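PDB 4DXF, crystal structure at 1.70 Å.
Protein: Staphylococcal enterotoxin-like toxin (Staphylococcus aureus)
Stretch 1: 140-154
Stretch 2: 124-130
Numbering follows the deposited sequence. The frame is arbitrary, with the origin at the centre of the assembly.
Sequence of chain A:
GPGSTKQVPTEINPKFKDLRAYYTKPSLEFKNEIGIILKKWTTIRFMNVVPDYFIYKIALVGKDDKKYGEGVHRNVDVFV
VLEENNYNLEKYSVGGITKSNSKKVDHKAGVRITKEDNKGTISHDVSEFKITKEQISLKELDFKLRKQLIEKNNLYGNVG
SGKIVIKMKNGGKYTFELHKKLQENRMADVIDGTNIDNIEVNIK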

ATOM      1  N   GLU A 140       0.412  -1.843   0.330  1.00 18.61           N
ATOM      2  CA  GLU A 140       1.264  -1.668   1.542  1.00 17.73           C
ATOM      3  C   GLU A 140       2.595  -0.991   1.245  1.00 18.87           C
ATOM      4  O   GLU A 140       3.030  -0.099   2.003  1.00 20.01           O
ATOM      5  CB  GLU A 140       1.533  -3.042   2.236  1.00 19.40           C
ATOM      6  CG  GLU A 140       2.422  -2.878   3.450  1.00 20.97           C
ATOM      7  CD  GLU A 140       2.580  -4.166   4.229  1.00 23.03           C
ATOM      8  OE1 GLU A 140       1.778  -5.096   3.947  1.00 19.66           O
ATOM      9  OE2 GLU A 140       3.509  -4.249   5.122  1.00 22.16           O
ATOM     10  N   LEU A 141       3.235  -1.407   0.164  1.00 18.37           N
ATOM     11  CA  LEU A 141       4.520  -0.846  -0.260  1.00 19.33           C
ATOM     12  C   LEU A 141       4.300   0.647  -0.580  1.00 20.45           C
ATOM     13  O   LEU A 141       5.004   1.535  -0.014  1.00 19.48           O
ATOM     14  CB  LEU A 141       5.049  -1.571  -1.470  1.00 20.25           C
ATOM     15  CG  LEU A 141       5.396  -3.072  -1.253  1.00 22.74           C
ATOM     16  CD1 LEU A 141       5.463  -3.707  -2.597  1.00 25.30           C
ATOM     17  CD2 LEU A 141       6.753  -3.103  -0.516  1.00 23.23           C
ATOM     18  N   ASP A 142       3.279   0.889  -1.398  1.00 19.55           N
ATOM     19  CA  ASP A 142       3.010   2.286  -1.791  1.00 21.17           C
ATOM     20  C   ASP A 142       2.711   3.166  -0.531  1.00 20.79           C
ATOM     21  O   ASP A 142       3.327   4.231  -0.349  1.00 21.36           O
ATOM     22  CB  ASP A 142       1.814   2.307  -2.725  1.00 19.96           C
ATOM     23  CG  ASP A 142       1.300   3.769  -2.991  1.00 18.62           C
ATOM     24  OD1 ASP A 142       2.079   4.461  -3.740  1.00 22.79           O
ATOM     25  OD2 ASP A 142       0.183   4.156  -2.537  1.00 19.45           O
ATOM     26  N   PHE A 143       1.878   2.715   0.414  1.00 17.45           N
ATOM     27  CA  PHE A 143       1.477   3.505   1.525  1.00 18.92           C
ATOM     28  C   PHE A 143       2.633   3.729   2.520  1.00 19.50           C
ATOM     29  O   PHE A 143       2.912   4.852   2.945  1.00 19.46           O
ATOM     30  CB  PHE A 143       0.306   2.878   2.201  1.00 18.90           C
ATOM     31  CG  PHE A 143      -0.374   3.761   3.157  1.00 18.96           C
ATOM     32  CD1 PHE A 143      -1.369   4.647   2.670  1.00 19.93           C
ATOM     33  CD2 PHE A 143      -0.064   3.771   4.568  1.00 19.55           C
ATOM     34  CE1 PHE A 143      -1.998   5.508   3.506  1.00 19.11           C
ATOM     35  CE2 PHE A 143      -0.776   4.668   5.432  1.00 19.39           C
ATOM     36  CZ  PHE A 143      -1.756   5.506   4.871  1.00 21.73           C
ATOM     37  N   LYS A 144       3.296   2.640   2.937  1.00 17.21           N
ATOM     38  CA  LYS A 144       4.376   2.796   3.870  1.00 17.68           C
ATOM     39  C   LYS A 144       5.529   3.628   3.339  1.00 19.50           C
ATOM     40  O   LYS A 144       6.142   4.397   4.111  1.00 23.33           O
ATOM     41  CB  LYS A 144       4.888   1.428   4.235  1.00 18.20           C
ATOM     42  CG  LYS A 144       3.868   0.766   5.148  1.00 16.48           C
ATOM     43  CD  LYS A 144       4.358  -0.671   5.640  1.00 22.53           C
ATOM     44  CE  LYS A 144       3.470  -1.082   6.861  1.00 22.55           C
ATOM     45  NZ  LYS A 144       3.938  -2.450   7.321  1.00 21.34           N
ATOM     46  N   LEU A 145       5.874   3.451   2.051  1.00 18.29           N
ATOM     47  CA  LEU A 145       7.000   4.173   1.463  1.00 18.33           C
ATOM     48  C   LEU A 145       6.612   5.668   1.393  1.00 19.92           C
ATOM     49  O   LEU A 145       7.412   6.508   1.833  1.00 18.93           O
ATOM     50  CB  LEU A 145       7.363   3.569   0.121  1.00 17.51           C
ATOM     51  CG  LEU A 145       8.222   2.246   0.161  1.00 17.79           C
ATOM     52  CD1 LEU A 145       8.255   1.610  -1.163  1.00 17.76           C
ATOM     53  CD2 LEU A 145       9.658   2.623   0.616  1.00 20.31           C
ATOM     54  N   ARG A 146       5.378   5.998   0.949  1.00 19.27           N
ATOM     55  CA  ARG A 146       5.051   7.476   0.905  1.00 20.94           C
ATOM     56  C   ARG A 146       5.037   8.101   2.292  1.00 21.27           C
ATOM     57  O   ARG A 146       5.565   9.195   2.486  1.00 19.92           O
ATOM     58  CB  ARG A 146       3.727   7.719   0.183  1.00 19.55           C
ATOM     59  CG  ARG A 146       3.845   7.313  -1.252  1.00 20.97           C
ATOM     60  CD  ARG A 146       2.729   8.029  -2.097  1.00 19.83           C
ATOM     61  NE  ARG A 146       2.339   7.199  -3.222  1.00 18.89           N
ATOM     62  CZ  ARG A 146       1.693   7.609  -4.307  1.00 23.86           C
ATOM     63  NH1 ARG A 146       1.427   8.929  -4.491  1.00 21.54           N
ATOM     64  NH2 ARG A 146       1.324   6.687  -5.171  1.00 21.58           N
ATOM     65  N   LYS A 147       4.440   7.424   3.300  1.00 20.55           N
ATOM     66  CA  LYS A 147       4.442   7.910   4.624  1.00 20.12           C
ATOM     67  C   LYS A 147       5.842   8.197   5.084  1.00 20.97           C
ATOM     68  O   LYS A 147       6.068   9.290   5.647  1.00 22.65           O
ATOM     69  CB  LYS A 147       3.770   6.911   5.602  1.00 20.56           C
ATOM     70  CG  LYS A 147       3.708   7.445   7.010  1.00 21.67           C
ATOM     71  CD  LYS A 147       2.946   6.495   7.973  1.00 21.77           C
ATOM     72  CE  LYS A 147       1.450   6.832   7.961  1.00 28.87           C
ATOM     73  NZ  LYS A 147       0.679   5.939   8.872  1.00 29.40           N
ATOM     74  N   GLN A 148       6.751   7.250   4.923  1.00 21.52           N
ATOM     75  CA  GLN A 148       8.156   7.454   5.279  1.00 22.95           C
ATOM     76  C   GLN A 148       8.756   8.689   4.578  1.00 24.25           C
ATOM     77  O   GLN A 148       9.529   9.480   5.192  1.00 24.28           O
ATOM     78  CB  GLN A 148       8.964   6.243   4.919  1.00 24.81           C
ATOM     79  CG  GLN A 148      10.459   6.407   5.289  1.00 28.36           C
ATOM     80  CD  GLN A 148      11.322   5.326   4.646  1.00 33.99           C
ATOM     81  OE1 GLN A 148      10.905   4.172   4.543  1.00 33.06           O
ATOM     82  NE2 GLN A 148      12.539   5.693   4.214  1.00 33.97           N
ATOM     83  N   LEU A 149       8.392   8.877   3.327  1.00 21.86           N
ATOM     84  CA  LEU A 149       9.003   9.986   2.547  1.00 23.39           C
ATOM     85  C   LEU A 149       8.469  11.307   2.982  1.00 24.39           C
ATOM     86  O   LEU A 149       9.223  12.339   2.920  1.00 24.48           O
ATOM     87  CB  LEU A 149       8.753   9.771   1.027  1.00 22.55           C
ATOM     88  CG  LEU A 149       9.498   8.609   0.347  1.00 21.49           C
ATOM     89  CD1 LEU A 149       8.949   8.401  -1.029  1.00 21.93           C
ATOM     90  CD2 LEU A 149      11.038   8.766   0.312  1.00 21.57           C
ATOM     91  N   ILE A 150       7.181  11.337   3.348  1.00 23.98           N
ATOM     92  CA  ILE A 150       6.581  12.491   3.997  1.00 25.95           C
ATOM     93  C   ILE A 150       7.309  12.828   5.290  1.00 27.77           C
ATOM     94  O   ILE A 150       7.724  13.988   5.497  1.00 26.45           O
ATOM     95  CB  ILE A 150       5.051  12.323   4.228  1.00 25.79           C
ATOM     96  CG1 ILE A 150       4.364  12.147   2.865  1.00 24.09           C
ATOM     97  CG2 ILE A 150       4.479  13.450   5.144  1.00 27.85           C
ATOM     98  CD1 ILE A 150       2.851  11.755   2.955  1.00 21.74           C
ATOM     99  N   GLU A 151       7.481  11.833   6.152  1.00 27.87           N
ATOM    100  CA  GLU A 151       8.028  12.043   7.480  1.00 28.99           C
ATOM    101  C   GLU A 151       9.509  12.396   7.454  1.00 30.86           C
ATOM    102  O   GLU A 151       9.941  13.245   8.274  1.00 31.08           O
ATOM    103  CB  GLU A 151       7.791  10.773   8.337  1.00 30.02           C
ATOM    104  CG  GLU A 151       6.337  10.629   8.866  1.00 31.61           C
ATOM    105  CD  GLU A 151       6.083   9.255   9.581  1.00 36.62           C
ATOM    106  OE1 GLU A 151       7.027   8.440   9.731  1.00 41.11           O
ATOM    107  OE2 GLU A 151       4.937   8.995   9.972  1.00 38.04           O
ATOM    108  N   LYS A 152      10.288  11.765   6.559  1.00 29.83           N
ATOM    109  CA  LYS A 152      11.742  11.877   6.607  1.00 31.37           C
ATOM    110  C   LYS A 152      12.307  12.786   5.511  1.00 30.69           C
ATOM    111  O   LYS A 152      13.415  13.281   5.666  1.00 31.37           O
ATOM    112  CB  LYS A 152      12.415  10.524   6.577  1.00 32.04           C
ATOM    113  CG  LYS A 152      11.948   9.588   7.742  1.00 37.96           C
ATOM    114  CD  LYS A 152      12.690   8.212   7.707  1.00 45.25           C
ATOM    115  CE  LYS A 152      14.208   8.341   7.901  1.00 48.58           C
ATOM    116  NZ  LYS A 152      14.998   7.129   7.405  1.00 50.33           N
ATOM    117  N   ASN A 153      11.537  13.050   4.447  1.00 29.01           N
ATOM    118  CA  ASN A 153      12.116  13.653   3.197  1.00 28.73           C
ATOM    119  C   ASN A 153      11.284  14.783   2.687  1.00 27.58           C
ATOM    120  O   ASN A 153      11.493  15.302   1.569  1.00 29.31           O
ATOM    121  CB  ASN A 153      12.305  12.602   2.088  1.00 26.74           C
ATOM    122  CG  ASN A 153      13.124  11.450   2.538  1.00 28.99           C
ATOM    123  OD1 ASN A 153      12.600  10.419   2.963  1.00 25.19           O
ATOM    124  ND2 ASN A 153      14.425  11.623   2.518  1.00 29.32           N
ATOM    125  N   ASN A 154      10.302  15.113   3.486  1.00 27.72           N
ATOM    126  CA  ASN A 154       9.367  16.192   3.222  1.00 29.49           C
ATOM    127  C   ASN A 154       8.558  16.068   1.940  1.00 28.99           C
ATOM    128  O   ASN A 154       8.130  17.070   1.325  1.00 29.59           O
ATOM    129  CB  ASN A 154      10.044  17.594   3.349  1.00 31.53           C
ATOM    130  CG  ASN A 154       9.027  18.692   3.606  1.00 32.99           C
ATOM    131  OD1 ASN A 154       7.990  18.464   4.278  1.00 37.18           O
ATOM    132  ND2 ASN A 154       9.293  19.894   3.059  1.00 36.73           N
TER
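Stretch 2, residues 124-130: HDVSEFK

Stretch 2 is an extended strand across all of residues 124-130, part of a longer strand that runs on at both ends, and it packs against a helix that begins before Glu 140 and fills nearly all of stretch 1. The two elements run in roughly opposite senses: their N-to-C directions make an angle of 149°, and their axes come no closer than 11.0 Å. The order of the pairs reflects this. Phe 129, late in the strand, faces the earlier turns of the helix, with its CA 8.4 Å from the CA of Leu 145; the CA of Ser 127 lies 9.6 Å from the CA of Gln 148; and the CA of Asp 125 lies 8.5 Å from the CA of Asn 153. Each step of two residues along the strand is thus matched by three to five along the helix. The helical backbone is regular over most of its length, but its hydrogen bonding weakens at Asn 153 N, and Asn 154 leaves helical geometry with a positive phi of 59°.

The strand obeys the simplest rule of its fold, alternation. Asp 125, Ser 127 and Phe 129 direct their CA-to-CB bonds toward the helix, while His 124, Val 126 and Glu 128 point away. Three side chains therefore make the contact, and they grade from polar to apolar along the strand.

Phe 129 is the anchor, with 111 Å² covered by the helix, the largest share of any residue here. Its chi1 is t (-172°), and the ring reaches in among residues one helical turn apart. Leu 141 CD2 approaches Phe 129 CE2 at 3.7 Å, and Leu 145 CD2 approaches Phe 129 CD1 at 3.8 Å. Both leucines leave the helix sideways, in the m,t rotamer, and their ends come nearer the strand. Lys 144 adds its aliphatic base, its CB lying at the ring edge 4.1 Å from Phe 129 CE1, while its amine turns to Glu 140 in a salt bridge, NZ to OE2 at 2.9 Å. The lysine thus packs through CB, while its amine pairs with Glu 140 and also bonds elsewhere in the structure.

Further along, the contact becomes polar and specific. Gln 148, extended with chi1 and chi2 both t, donates from NE2 to Ser 127 OG at 2.8 Å, a nearly straight hydrogen bond with an angle of 161° at the hydrogen. A long side chain on the helix meets a short one on the strand, and so spans a wide backbone gap. Lys 152 flanks the same serine, its NZ 4.1 Å from Ser 127 CB.

At the far end Asn 153 ND2 donates to Asp 125 OD2 at 3.0 Å. That carboxylate is used twice more: OD2 accepts from a water at 2.5 Å, which also donates weakly to Lys 152 O, and OD1 takes a weak hydrogen bond from Val 126 N at 2.9 Å. One aromatic gives the largest buried area, and two side-chain hydrogen bonds join the polar part of the contact.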

ATOM      1  N   HIS A 124      20.523  13.477  -1.722  1.00 31.47           N
ATOM      2  CA  HIS A 124      20.491  12.020  -1.874  1.00 33.68           C
ATOM      3  C   HIS A 124      20.290  11.469  -0.462  1.00 33.61           C
ATOM      4  O   HIS A 124      20.757  12.058   0.527  1.00 33.18           O
ATOM      5  CB  HIS A 124      21.794  11.487  -2.494  1.00 34.01           C
ATOM      6  CG  HIS A 124      22.113  12.044  -3.850  1.00 39.11           C
ATOM      7  ND1 HIS A 124      21.458  11.653  -4.999  1.00 42.79           N
ATOM      8  CD2 HIS A 124      23.022  12.968  -4.240  1.00 42.76           C
ATOM      9  CE1 HIS A 124      21.947  12.309  -6.035  1.00 42.51           C
ATOM     10  NE2 HIS A 124      22.886  13.128  -5.599  1.00 44.61           N
ATOM     11  N   ASP A 125      19.563  10.380  -0.316  1.00 32.58           N
ATOM     12  CA  ASP A 125      19.344   9.837   1.043  1.00 32.81           C
ATOM     13  C   ASP A 125      19.145   8.338   0.833  1.00 31.37           C
ATOM     14  O   ASP A 125      18.962   7.888  -0.306  1.00 31.07           O
ATOM     15  CB  ASP A 125      18.132  10.497   1.737  1.00 33.64           C
ATOM     16  CG  ASP A 125      17.955  10.089   3.220  1.00 40.34           C
ATOM     17  OD1 ASP A 125      18.980   9.723   3.891  1.00 45.12           O
ATOM     18  OD2 ASP A 125      16.773  10.126   3.715  1.00 45.02           O
ATOM     19  N   VAL A 126      19.204   7.605   1.933  1.00 30.86           N
ATOM     20  CA  VAL A 126      19.173   6.167   1.921  1.00 31.81           C
ATOM     21  C   VAL A 126      18.360   5.697   3.139  1.00 30.97           C
ATOM     22  O   VAL A 126      18.244   6.368   4.203  1.00 30.49           O
ATOM     23  CB  VAL A 126      20.600   5.559   1.858  1.00 32.71           C
ATOM     24  CG1 VAL A 126      21.355   6.134   0.676  1.00 33.57           C
ATOM     25  CG2 VAL A 126      21.367   5.819   3.164  1.00 35.17           C
ATOM     26  N   SER A 127      17.676   4.577   2.941  1.00 32.27           N
ATOM     27  CA  SER A 127      17.010   3.930   4.038  1.00 32.37           C
ATOM     28  C   SER A 127      17.016   2.424   3.744  1.00 32.23           C
ATOM     29  O   SER A 127      17.627   1.963   2.785  1.00 31.51           O
ATOM     30  CB  SER A 127      15.608   4.533   4.284  1.00 32.86           C
ATOM     31  OG  SER A 127      14.619   3.964   3.451  1.00 35.87           O
ATOM     32  N   GLU A 128      16.403   1.663   4.622  1.00 34.21           N
ATOM     33  CA  GLU A 128      16.385   0.222   4.475  1.00 34.67           C
ATOM     34  C   GLU A 128      14.905  -0.150   4.690  1.00 32.50           C
ATOM     35  O   GLU A 128      14.322   0.247   5.692  1.00 36.06           O
ATOM     36  CB  GLU A 128      17.237  -0.394   5.565  1.00 35.23           C
ATOM     37  CG  GLU A 128      17.557  -1.844   5.310  1.00 43.67           C
ATOM     38  CD  GLU A 128      18.718  -2.361   6.170  1.00 52.88           C
ATOM     39  OE1 GLU A 128      19.518  -1.512   6.651  1.00 54.35           O
ATOM     40  OE2 GLU A 128      18.831  -3.617   6.343  1.00 57.37           O
ATOM     41  N   PHE A 129      14.305  -0.919   3.804  1.00 30.21           N
ATOM     42  CA  PHE A 129      12.879  -1.218   3.946  1.00 27.04           C
ATOM     43  C   PHE A 129      12.805  -2.668   4.430  1.00 25.69           C
ATOM     44  O   PHE A 129      13.248  -3.527   3.738  1.00 24.72           O
ATOM     45  CB  PHE A 129      12.146  -1.064   2.610  1.00 26.76           C
ATOM     46  CG  PHE A 129      10.658  -1.178   2.750  1.00 28.38           C
ATOM     47  CD1 PHE A 129       9.910  -0.098   3.201  1.00 26.53           C
ATOM     48  CD2 PHE A 129       9.996  -2.375   2.424  1.00 27.23           C
ATOM     49  CE1 PHE A 129       8.529  -0.187   3.332  1.00 28.38           C
ATOM     50  CE2 PHE A 129       8.622  -2.478   2.575  1.00 26.94           C
ATOM     51  CZ  PHE A 129       7.874  -1.398   3.041  1.00 25.93           C
ATOM     52  N   LYS A 130      12.279  -2.887   5.622  1.00 27.03           N
ATOM     53  CA  LYS A 130      12.301  -4.205   6.239  1.00 26.40           C
ATOM     54  C   LYS A 130      11.087  -4.967   5.740  1.00 24.97           C
ATOM     55  O   LYS A 130       9.978  -4.474   5.833  1.00 26.73           O
ATOM     56  CB  LYS A 130      12.258  -4.051   7.779  1.00 28.22           C
TER
HETATM   57  O   HOH W   1      16.335  11.389   5.779  1.00 58.62           O